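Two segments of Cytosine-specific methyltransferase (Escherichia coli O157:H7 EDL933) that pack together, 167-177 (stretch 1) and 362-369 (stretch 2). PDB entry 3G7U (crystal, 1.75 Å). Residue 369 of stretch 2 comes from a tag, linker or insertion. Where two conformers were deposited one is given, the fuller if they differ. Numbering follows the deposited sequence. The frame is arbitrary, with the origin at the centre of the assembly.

Stretch 1, residues 167-177: FIGVKKSLKLD
Stretch 2 362-369: GLYNLLNE

Residues 167-177 enter as an extended strand, F167 to K171 (phi -61 to -136°, psi 116 to 148°), which gives way to a 3-10 turn at K172-L174. That turn is held by backbone hydrogen bonds from L174 N to K171 O and from K175 N to K172 O, each 3.0 Å. K175 then adopts a left-handed conformation (phi/psi 46/60°), and L176 and D177 return to extended values. The second stretch continues a helix from G362, with L366 N to G362 O and L367 N to L363 O both at 3.1 Å. At N368 the side chain folds back on the helix, ND2 donating to Y364 O at 2.9 Å. Both chains advance in the same general sense: the CA atoms of V170 and L363 lie 9.1 Å apart, those of L176 and L366 7.6 Å.

No hydrogen bond crosses the interface, which buries 300 Å² in total and rests on apolar contacts. Alternation along the strand turns I168 and V170 (chi1 -66° and -70°, both m) toward the helix, whereas G169 between them makes no contact. Both meet L363 (chi1 m, chi2 t), whose CD2 lies 3.8 Å from I168 CG2 and 4.1 Å from V170 CG1. One helix turn on, L367 (m, t) leaves its backbone sideways, but its end comes nearer: CD2 reaches L174 CD1 at 3.8 Å, with L174 also m, t, and L176 CD2 at 4.2 Å. L176 has off-well torsions (chi1 -100°, chi2 12°).

Looser contacts to oxygen complete the L176 surroundings. Its CD2 approaches L366 O at 4.4 Å, and its CD1 lies 4.4 Å from OE1 of E369, a poorly ordered tag residue; a methyl group offers neither oxygen a conventional hydrogen-bond donor, so these are packing contacts.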

# COMPACT_ATOMS: atom_id res chain seq x y z
N PHE A 167 1.31 14.01 -2.59
CA PHE A 167 0.93 15.41 -2.54
C PHE A 167 0.55 15.71 -1.11
O PHE A 167 -0.39 15.10 -0.62
CB PHE A 167 -0.26 15.67 -3.45
CG PHE A 167 0.02 15.38 -4.90
CD1 PHE A 167 0.64 16.32 -5.70
CD2 PHE A 167 -0.33 14.16 -5.46
CE1 PHE A 167 0.93 16.05 -7.06
CE2 PHE A 167 -0.06 13.87 -6.81
CZ PHE A 167 0.57 14.81 -7.61
N ILE A 168 1.30 16.61 -0.44
CA ILE A 168 1.15 16.84 1.01
C ILE A 168 0.78 18.31 1.25
O ILE A 168 1.31 19.20 0.57
CB ILE A 168 2.42 16.44 1.79
CG1 ILE A 168 2.65 14.94 1.71
CG2 ILE A 168 2.33 16.86 3.29
CD1 ILE A 168 4.07 14.52 2.04
N GLY A 169 -0.14 18.58 2.18
CA GLY A 169 -0.46 19.97 2.50
C GLY A 169 -0.54 20.03 4.00
O GLY A 169 -0.89 19.05 4.63
N VAL A 170 -0.17 21.17 4.59
CA VAL A 170 -0.23 21.30 6.03
C VAL A 170 -0.91 22.62 6.35
O VAL A 170 -0.77 23.59 5.62
CB VAL A 170 1.14 21.25 6.75
CG1 VAL A 170 1.75 19.83 6.72
CG2 VAL A 170 2.10 22.31 6.23
N LYS A 171 -1.72 22.62 7.40
CA LYS A 171 -2.54 23.78 7.72
C LYS A 171 -1.61 24.96 7.99
O LYS A 171 -0.64 24.83 8.78
CB LYS A 171 -3.39 23.48 8.96
CG LYS A 171 -4.83 23.89 8.85
CD LYS A 171 -5.50 23.57 10.18
CE LYS A 171 -7.00 23.68 10.10
NZ LYS A 171 -7.46 24.92 9.38
N LYS A 172 -1.89 26.06 7.31
CA LYS A 172 -1.14 27.32 7.48
C LYS A 172 -1.04 27.78 8.94
O LYS A 172 0.03 28.22 9.39
CB LYS A 172 -1.75 28.41 6.64
CG LYS A 172 -1.23 28.41 5.27
CD LYS A 172 -2.08 29.26 4.40
CE LYS A 172 -1.44 29.38 3.06
NZ LYS A 172 -2.41 30.02 2.17
N SER A 173 -2.14 27.62 9.66
CA SER A 173 -2.23 27.97 11.08
C SER A 173 -1.15 27.32 11.95
O SER A 173 -0.86 27.80 13.05
CB SER A 173 -3.63 27.62 11.61
OG SER A 173 -3.70 26.30 12.12
N LEU A 174 -0.55 26.24 11.47
CA LEU A 174 0.43 25.52 12.27
C LEU A 174 1.81 26.16 12.22
O LEU A 174 2.67 25.87 13.09
CB LEU A 174 0.53 24.06 11.82
CG LEU A 174 -0.65 23.14 12.14
CD1 LEU A 174 -0.54 21.86 11.34
CD2 LEU A 174 -0.71 22.84 13.64
N LYS A 175 2.02 27.00 11.20
CA LYS A 175 3.29 27.70 10.94
C LYS A 175 4.47 26.75 11.07
O LYS A 175 5.35 26.94 11.92
CB LYS A 175 3.49 28.88 11.89
CG LYS A 175 2.28 29.76 12.14
CD LYS A 175 2.49 30.51 13.45
CE LYS A 175 1.46 31.60 13.64
NZ LYS A 175 1.30 32.48 12.45
N LEU A 176 4.47 25.71 10.25
CA LEU A 176 5.56 24.76 10.25
C LEU A 176 6.55 25.08 9.15
O LEU A 176 6.17 25.61 8.10
CB LEU A 176 5.00 23.34 10.08
CG LEU A 176 4.84 22.45 11.30
CD1 LEU A 176 4.98 23.17 12.64
CD2 LEU A 176 3.50 21.75 11.20
N ASP A 177 7.82 24.78 9.39
CA ASP A 177 8.83 24.82 8.33
C ASP A 177 9.09 23.39 7.91
O ASP A 177 9.32 22.53 8.77
CB ASP A 177 10.14 25.45 8.81
CG ASP A 177 9.96 26.88 9.31
OD1 ASP A 177 9.49 27.74 8.52
OD2 ASP A 177 10.28 27.14 10.49
N GLY A 362 7.53 11.25 8.93
CA GLY A 362 7.99 12.61 8.76
C GLY A 362 6.92 13.59 9.20
O GLY A 362 7.20 14.51 9.98
N LEU A 363 5.69 13.38 8.75
CA LEU A 363 4.56 14.20 9.15
C LEU A 363 4.23 14.07 10.63
O LEU A 363 3.90 15.06 11.26
CB LEU A 363 3.31 13.90 8.31
CG LEU A 363 3.37 14.47 6.91
CD1 LEU A 363 2.56 13.65 5.92
CD2 LEU A 363 2.92 15.92 6.95
N TYR A 364 4.30 12.85 11.18
CA TYR A 364 3.99 12.63 12.60
C TYR A 364 4.99 13.41 13.45
O TYR A 364 4.60 14.08 14.41
CB TYR A 364 4.09 11.16 12.96
CG TYR A 364 3.73 10.84 14.40
CD1 TYR A 364 2.39 10.63 14.78
CD2 TYR A 364 4.72 10.70 15.37
CE1 TYR A 364 2.06 10.32 16.11
CE2 TYR A 364 4.41 10.40 16.70
CZ TYR A 364 3.09 10.20 17.06
OH TYR A 364 2.79 9.89 18.37
N ASN A 365 6.26 13.30 13.08
CA ASN A 365 7.32 14.02 13.79
C ASN A 365 7.14 15.53 13.79
O ASN A 365 7.32 16.17 14.83
CB ASN A 365 8.69 13.62 13.28
CG ASN A 365 9.08 12.22 13.73
OD1 ASN A 365 8.53 11.68 14.69
ND2 ASN A 365 10.04 11.63 13.03
N LEU A 366 6.76 16.07 12.63
CA LEU A 366 6.42 17.50 12.50
C LEU A 366 5.31 17.93 13.45
O LEU A 366 5.37 19.02 14.04
CB LEU A 366 5.98 17.82 11.07
CG LEU A 366 6.97 18.33 10.02
CD1 LEU A 366 8.30 17.63 10.12
CD2 LEU A 366 6.38 18.19 8.63
N LEU A 367 4.31 17.09 13.62
CA LEU A 367 3.15 17.48 14.39
C LEU A 367 3.34 17.24 15.89
O LEU A 367 2.46 17.57 16.69
CB LEU A 367 1.89 16.79 13.84
CG LEU A 367 1.55 17.01 12.35
CD1 LEU A 367 0.56 15.95 11.90
CD2 LEU A 367 1.04 18.41 11.99
N ASN A 368 4.50 16.69 16.27
CA ASN A 368 4.85 16.51 17.69
C ASN A 368 5.88 17.49 18.27
O ASN A 368 6.18 17.44 19.47
CB ASN A 368 5.27 15.07 17.97
CG ASN A 368 4.08 14.16 18.16
OD1 ASN A 368 3.79 13.72 19.27
ND2 ASN A 368 3.37 13.90 17.07
N GLU A 369 6.41 18.38 17.43
CA GLU A 369 7.27 19.48 17.88
C GLU A 369 6.51 20.47 18.78
O GLU A 369 5.29 20.64 18.65
CB GLU A 369 7.86 20.24 16.69
CG GLU A 369 8.91 19.47 15.91
CD GLU A 369 9.12 20.01 14.50
OE1 GLU A 369 8.47 21.02 14.13
OE2 GLU A 369 9.93 19.42 13.75